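Local coordinates for transcriptional repressor of the blcABC operon (Agrobacterium tumefaciens, PDB 3MQ0), which represses the blcABC operon, probably by binding DNA through a winged helix-turn-helix domain, and is regulated via its oligomerization, at residues G217-G222 and E248-L253; R34-V39 and A67-L72. All coordinates share one frame; numbering follows the deposited sequence.

Contact 1: residues G217-G222 and E248-L253; sequences GMLCIG and EKIAYL
Where Ile221 meets Ile250 and Leu253 there is no ring to stack on; the flat group is the peptide that follows Ile250, and the CD1 methyl of Ile221 comes to its oxygen end, 3.9 Å from Ile250 O. All else is branched aliphatic carbon, filling the layer between a helix and the antiparallel sheet of the GAF fold. Strand 218-226 runs in that sheet between strands 232-241 and 208-211, and helix 247-267 covers one face of it. The axes of residues 218-222 and 248-253 approach to 9.4 Å and run at 33° to one another, close enough for Leu219 and Ile221, alternate residues of the strand, to meet Ile250 and Leu253 across the gap.

Leu219 and Ile250 reach out tip to tip, with Leu219 CD2 3.5 Å from Ile250 CD1 and scarcely farther from CG1. Ile209 of strand 208-211 touches both side chains, and Leu240 packs on Leu219 from the other neighbouring strand. Two residues further along the strand, on the same face, Ile221 holds CG1 beside its backbone N and runs on extended (chi2 168°), which carries CD1 to the helix. That methyl lies 4.0 Å from CG2, the short branch of Ile250. Leu253 crosses Ile221 at about a right angle, and the closest point of that crossing is Leu253 CB, 3.7 Å from Ile221 CD1.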
loop_
_atom_site.group_PDB
_atom_site.type_symbol
_atom_site.label_atom_id
_atom_site.label_comp_id
_atom_site.label_asym_id
_atom_site.label_seq_id
_atom_site.Cartn_x
_atom_site.Cartn_y
_atom_site.Cartn_z
ATOM N N GLY B 217 -23.900 36.297 2.017
ATOM C CA GLY B 217 -22.935 36.932 2.891
ATOM C C GLY B 217 -21.843 36.017 3.421
ATOM O O GLY B 217 -20.934 36.478 4.105
ATOM N N MET B 218 -21.930 34.725 3.123
ATOM C CA MET B 218 -20.892 33.788 3.544
ATOM C C MET B 218 -19.999 33.461 2.373
ATOM O O MET B 218 -20.478 33.105 1.298
ATOM C CB MET B 218 -21.485 32.494 4.108
ATOM C CG MET B 218 -20.426 31.471 4.541
ATOM S SD MET B 218 -21.034 30.026 5.460
ATOM C CE MET B 218 -21.853 29.121 4.159
ATOM N N LEU B 219 -18.696 33.577 2.592
ATOM C CA LEU B 219 -17.702 33.213 1.590
ATOM C C LEU B 219 -16.863 32.052 2.110
ATOM O O LEU B 219 -16.414 32.092 3.252
ATOM C CB LEU B 219 -16.815 34.431 1.325
ATOM C CG LEU B 219 -15.442 34.144 0.738
ATOM C CD1 LEU B 219 -15.614 33.952 -0.733
ATOM C CD2 LEU B 219 -14.505 35.311 1.035
ATOM N N CYS B 220 -16.683 31.003 1.302
ATOM C CA CYS B 220 -15.813 29.897 1.673
ATOM C C CYS B 220 -14.694 29.704 0.651
ATOM O O CYS B 220 -14.863 29.971 -0.543
ATOM C CB CYS B 220 -16.588 28.582 1.810
ATOM S SG CYS B 220 -18.089 28.741 2.813
ATOM N N ILE B 221 -13.557 29.227 1.138
ATOM C CA ILE B 221 -12.405 28.939 0.297
ATOM C C ILE B 221 -12.019 27.491 0.553
ATOM O O ILE B 221 -11.874 27.098 1.719
ATOM C CB ILE B 221 -11.234 29.849 0.697
ATOM C CG1 ILE B 221 -11.695 31.308 0.619
ATOM C CG2 ILE B 221 -10.039 29.595 -0.198
ATOM C CD1 ILE B 221 -10.734 32.294 1.252
ATOM N N GLY B 222 -11.855 26.694 -0.511
ATOM C CA GLY B 222 -11.637 25.259 -0.340
ATOM C C GLY B 222 -10.356 24.729 -0.946
ATOM O O GLY B 222 -9.827 25.319 -1.881
ATOM N N GLU B 248 -7.990 40.364 -3.121
ATOM C CA GLU B 248 -6.578 40.040 -2.922
ATOM C C GLU B 248 -6.392 39.178 -1.676
ATOM O O GLU B 248 -5.586 38.252 -1.657
ATOM C CB GLU B 248 -5.729 41.305 -2.839
ATOM C CG GLU B 248 -5.652 42.100 -4.142
ATOM C CD GLU B 248 -6.984 42.767 -4.518
ATOM O OE1 GLU B 248 -7.753 43.143 -3.603
ATOM O OE2 GLU B 248 -7.263 42.923 -5.730
ATOM N N LYS B 249 -7.137 39.487 -0.627
ATOM C CA LYS B 249 -7.089 38.681 0.580
ATOM C C LYS B 249 -7.613 37.273 0.357
ATOM O O LYS B 249 -7.057 36.308 0.880
ATOM C CB LYS B 249 -7.886 39.329 1.706
ATOM C CG LYS B 249 -7.767 38.570 3.010
ATOM C CD LYS B 249 -8.549 39.247 4.127
ATOM C CE LYS B 249 -8.186 38.660 5.487
ATOM N NZ LYS B 249 -6.711 38.744 5.738
ATOM N N ILE B 250 -8.704 37.148 -0.389
ATOM C CA ILE B 250 -9.239 35.836 -0.701
ATOM C C ILE B 250 -8.207 34.976 -1.457
ATOM O O ILE B 250 -8.040 33.788 -1.176
ATOM C CB ILE B 250 -10.546 35.952 -1.503
ATOM C CG1 ILE B 250 -11.630 36.640 -0.653
ATOM C CG2 ILE B 250 -11.003 34.564 -1.993
ATOM C CD1 ILE B 250 -12.795 37.135 -1.462
ATOM N N ALA B 251 -7.523 35.572 -2.425
ATOM C CA ALA B 251 -6.534 34.813 -3.187
ATOM C C ALA B 251 -5.361 34.426 -2.291
ATOM O O ALA B 251 -4.788 33.352 -2.429
ATOM C CB ALA B 251 -6.046 35.601 -4.383
ATOM N N TYR B 252 -4.997 35.310 -1.373
ATOM C CA TYR B 252 -3.896 35.010 -0.457
ATOM C C TYR B 252 -4.275 33.775 0.382
ATOM O O TYR B 252 -3.518 32.805 0.503
ATOM C CB TYR B 252 -3.612 36.217 0.429
ATOM C CG TYR B 252 -2.728 35.904 1.594
ATOM C CD1 TYR B 252 -1.350 35.824 1.442
ATOM C CD2 TYR B 252 -3.274 35.651 2.856
ATOM C CE1 TYR B 252 -0.530 35.513 2.515
ATOM C CE2 TYR B 252 -2.461 35.343 3.938
ATOM C CZ TYR B 252 -1.097 35.274 3.760
ATOM O OH TYR B 252 -0.273 34.963 4.812
ATOM N N LEU B 253 -5.470 33.819 0.948
ATOM C CA LEU B 253 -5.972 32.738 1.784
ATOM C C LEU B 253 -6.124 31.433 1.011
ATOM O O LEU B 253 -5.887 30.349 1.548
ATOM C CB LEU B 253 -7.325 33.142 2.381
ATOM C CG LEU B 253 -7.247 34.169 3.516
ATOM C CD1 LEU B 253 -8.662 34.622 3.875
ATOM C CD2 LEU B 253 -6.515 33.633 4.754
#

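Contact 2: residues R34-V39 and A67-L72; sequences RILDLV and AVMTEL
Met69 carries this contact, with by far the most surface buried, and it meets Ile35 and Leu36, consecutive residues of helix 27-41, through the last two atoms of its side chain. The setting is the hydrophobic interior of a winged helix-turn-helix domain, where helix 59-71, by its place in the fold probably the DNA-recognition helix, packs against helix 27-41. The backbones stand well apart, the nearest CA atoms, those of Leu36 and Met69, being 9.4 Å from each other, so the long methionine spans the gap.

Its chain leaves the backbone extended as far as the sulfur and then bends at the thioether (chi3 71°), which lays the CE methyl against both aliphatic partners, where their side chains adjoin. The Ile35 and Met69 side chains meet at a slant: Ile35 CD1 touches the sulfur at 3.6 Å from Met69 SD, while the other branch, Ile35 CG2, lies 3.9 Å from Met69 CE. Leu36 and Met69 lie alongside, pointing opposite ways, and Leu36 offers the fork of its side chain, Leu36 CG coming to 3.7 Å from Met69 CE, with both of its methyls nearly as close. The contact is wholly apolar, and no hydrogen bond joins the two segments.

Leu75 of wing strand 75-77 touches all three side chains, and its backbone is hydrogen-bonded to that of Met69. Ile35 also packs on Leu65 and Leu66 of helix 59-71, whereas Leu36 reaches Ile85 of strand 82-85 and Trp92 of the second subunit.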
loop_
_atom_site.group_PDB
_atom_site.type_symbol
_atom_site.label_atom_id
_atom_site.label_comp_id
_atom_site.label_asym_id
_atom_site.label_seq_id
_atom_site.Cartn_x
_atom_site.Cartn_y
_atom_site.Cartn_z
ATOM N N ARG B 34 18.297 7.020 5.936
ATOM C CA ARG B 34 18.810 7.469 4.635
ATOM C C ARG B 34 18.996 6.308 3.648
ATOM O O ARG B 34 18.636 6.408 2.457
ATOM C CB ARG B 34 20.110 8.241 4.823
ATOM C CG ARG B 34 20.781 8.679 3.534
ATOM C CD ARG B 34 21.934 9.625 3.856
ATOM N NE ARG B 34 21.951 9.973 5.274
ATOM C CZ ARG B 34 21.298 11.001 5.809
ATOM N NH1 ARG B 34 20.570 11.802 5.038
ATOM N NH2 ARG B 34 21.372 11.223 7.120
ATOM N N ILE B 35 19.549 5.203 4.146
ATOM C CA ILE B 35 19.749 3.998 3.336
ATOM C C ILE B 35 18.419 3.428 2.863
ATOM O O ILE B 35 18.280 3.083 1.696
ATOM C CB ILE B 35 20.521 2.914 4.129
ATOM C CG1 ILE B 35 21.975 3.345 4.316
ATOM C CG2 ILE B 35 20.475 1.564 3.416
ATOM C CD1 ILE B 35 22.683 2.551 5.408
ATOM N N LEU B 36 17.440 3.317 3.760
ATOM C CA LEU B 36 16.144 2.798 3.337
ATOM C C LEU B 36 15.501 3.695 2.288
ATOM O O LEU B 36 14.908 3.204 1.325
ATOM C CB LEU B 36 15.210 2.574 4.528
ATOM C CG LEU B 36 15.699 1.406 5.397
ATOM C CD1 LEU B 36 15.085 1.490 6.778
ATOM C CD2 LEU B 36 15.405 0.044 4.767
ATOM N N ASP B 37 15.631 5.006 2.450
ATOM C CA ASP B 37 15.078 5.907 1.447
ATOM C C ASP B 37 15.736 5.705 0.079
ATOM O O ASP B 37 15.065 5.754 -0.949
ATOM C CB ASP B 37 15.204 7.358 1.884
ATOM C CG ASP B 37 14.248 7.719 3.012
ATOM O OD1 ASP B 37 13.315 6.934 3.322
ATOM O OD2 ASP B 37 14.426 8.813 3.582
ATOM N N LEU B 38 17.049 5.495 0.071
ATOM C CA LEU B 38 17.787 5.315 -1.178
ATOM C C LEU B 38 17.390 4.024 -1.874
ATOM O O LEU B 38 17.168 4.006 -3.078
ATOM C CB LEU B 38 19.284 5.314 -0.923
ATOM C CG LEU B 38 19.897 6.692 -0.709
ATOM C CD1 LEU B 38 21.205 6.564 0.042
ATOM C CD2 LEU B 38 20.098 7.394 -2.051
ATOM N N VAL B 39 17.287 2.947 -1.106
ATOM C CA VAL B 39 16.882 1.663 -1.661
ATOM C C VAL B 39 15.446 1.732 -2.180
ATOM O O VAL B 39 15.133 1.220 -3.253
ATOM C CB VAL B 39 17.030 0.544 -0.619
ATOM C CG1 VAL B 39 16.433 -0.754 -1.129
ATOM C CG2 VAL B 39 18.505 0.366 -0.264
ATOM N N ALA B 67 25.095 -4.558 7.061
ATOM C CA ALA B 67 24.941 -5.942 7.508
ATOM C C ALA B 67 24.002 -6.054 8.706
ATOM O O ALA B 67 23.233 -6.999 8.811
ATOM C CB ALA B 67 26.295 -6.583 7.813
ATOM N N VAL B 68 24.064 -5.081 9.610
ATOM C CA VAL B 68 23.159 -5.048 10.742
ATOM C C VAL B 68 21.717 -4.830 10.285
ATOM O O VAL B 68 20.809 -5.476 10.783
ATOM C CB VAL B 68 23.570 -3.968 11.771
ATOM C CG1 VAL B 68 22.453 -3.744 12.791
ATOM C CG2 VAL B 68 24.868 -4.372 12.466
ATOM N N MET B 69 21.518 -3.934 9.318
ATOM C CA MET B 69 20.186 -3.669 8.789
ATOM C C MET B 69 19.620 -4.891 8.116
ATOM O O MET B 69 18.404 -5.092 8.105
ATOM C CB MET B 69 20.217 -2.511 7.782
ATOM C CG MET B 69 20.486 -1.154 8.428
ATOM S SD MET B 69 20.630 0.156 7.207
ATOM C CE MET B 69 18.911 0.237 6.699
ATOM N N THR B 70 20.499 -5.706 7.538
ATOM C CA THR B 70 20.068 -6.970 6.946
ATOM C C THR B 70 19.653 -7.982 8.022
ATOM O O THR B 70 18.624 -8.658 7.904
ATOM C CB THR B 70 21.143 -7.551 6.009
ATOM O OG1 THR B 70 21.398 -6.598 4.966
ATOM C CG2 THR B 70 20.664 -8.828 5.393
ATOM N N GLU B 71 20.435 -8.058 9.089
ATOM C CA GLU B 71 20.106 -8.950 10.198
ATOM C C GLU B 71 18.794 -8.524 10.867
ATOM O O GLU B 71 17.986 -9.357 11.272
ATOM C CB GLU B 71 21.247 -8.965 11.214
ATOM C CG GLU B 71 21.057 -10.010 12.314
ATOM C CD GLU B 71 20.747 -11.404 11.765
ATOM O OE1 GLU B 71 21.514 -11.894 10.911
ATOM O OE2 GLU B 71 19.730 -12.004 12.187
ATOM N N LEU B 72 18.577 -7.218 10.950
ATOM C CA LEU B 72 17.359 -6.666 11.531
ATOM C C LEU B 72 16.176 -6.870 10.604
ATOM O O LEU B 72 15.043 -6.603 10.974
ATOM C CB LEU B 72 17.534 -5.167 11.775
ATOM C CG LEU B 72 18.334 -4.777 13.008
ATOM C CD1 LEU B 72 18.785 -3.339 12.911
ATOM C CD2 LEU B 72 17.475 -4.980 14.237
#

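Overall arrangement
Contact 2 belongs to the winged helix-turn-helix domain and contact 1 to the C-terminal GAF-fold domain, on opposite sides of the chain's centre. Their centres are 47 Å apart and their nearest atoms about 30 Å, so neither touches the other; along the chain, contact 2 closes before contact 1 opens. Both are buried and apolar, but one pairs two helices and the other lays a helix on a sheet. They differ also in their place in the dimer: no other chain touches 217-222 or 248-253, whereas beside contact 2 Asp37 OD1 is hydrogen-bonded to His88 and Trp92 of the second subunit.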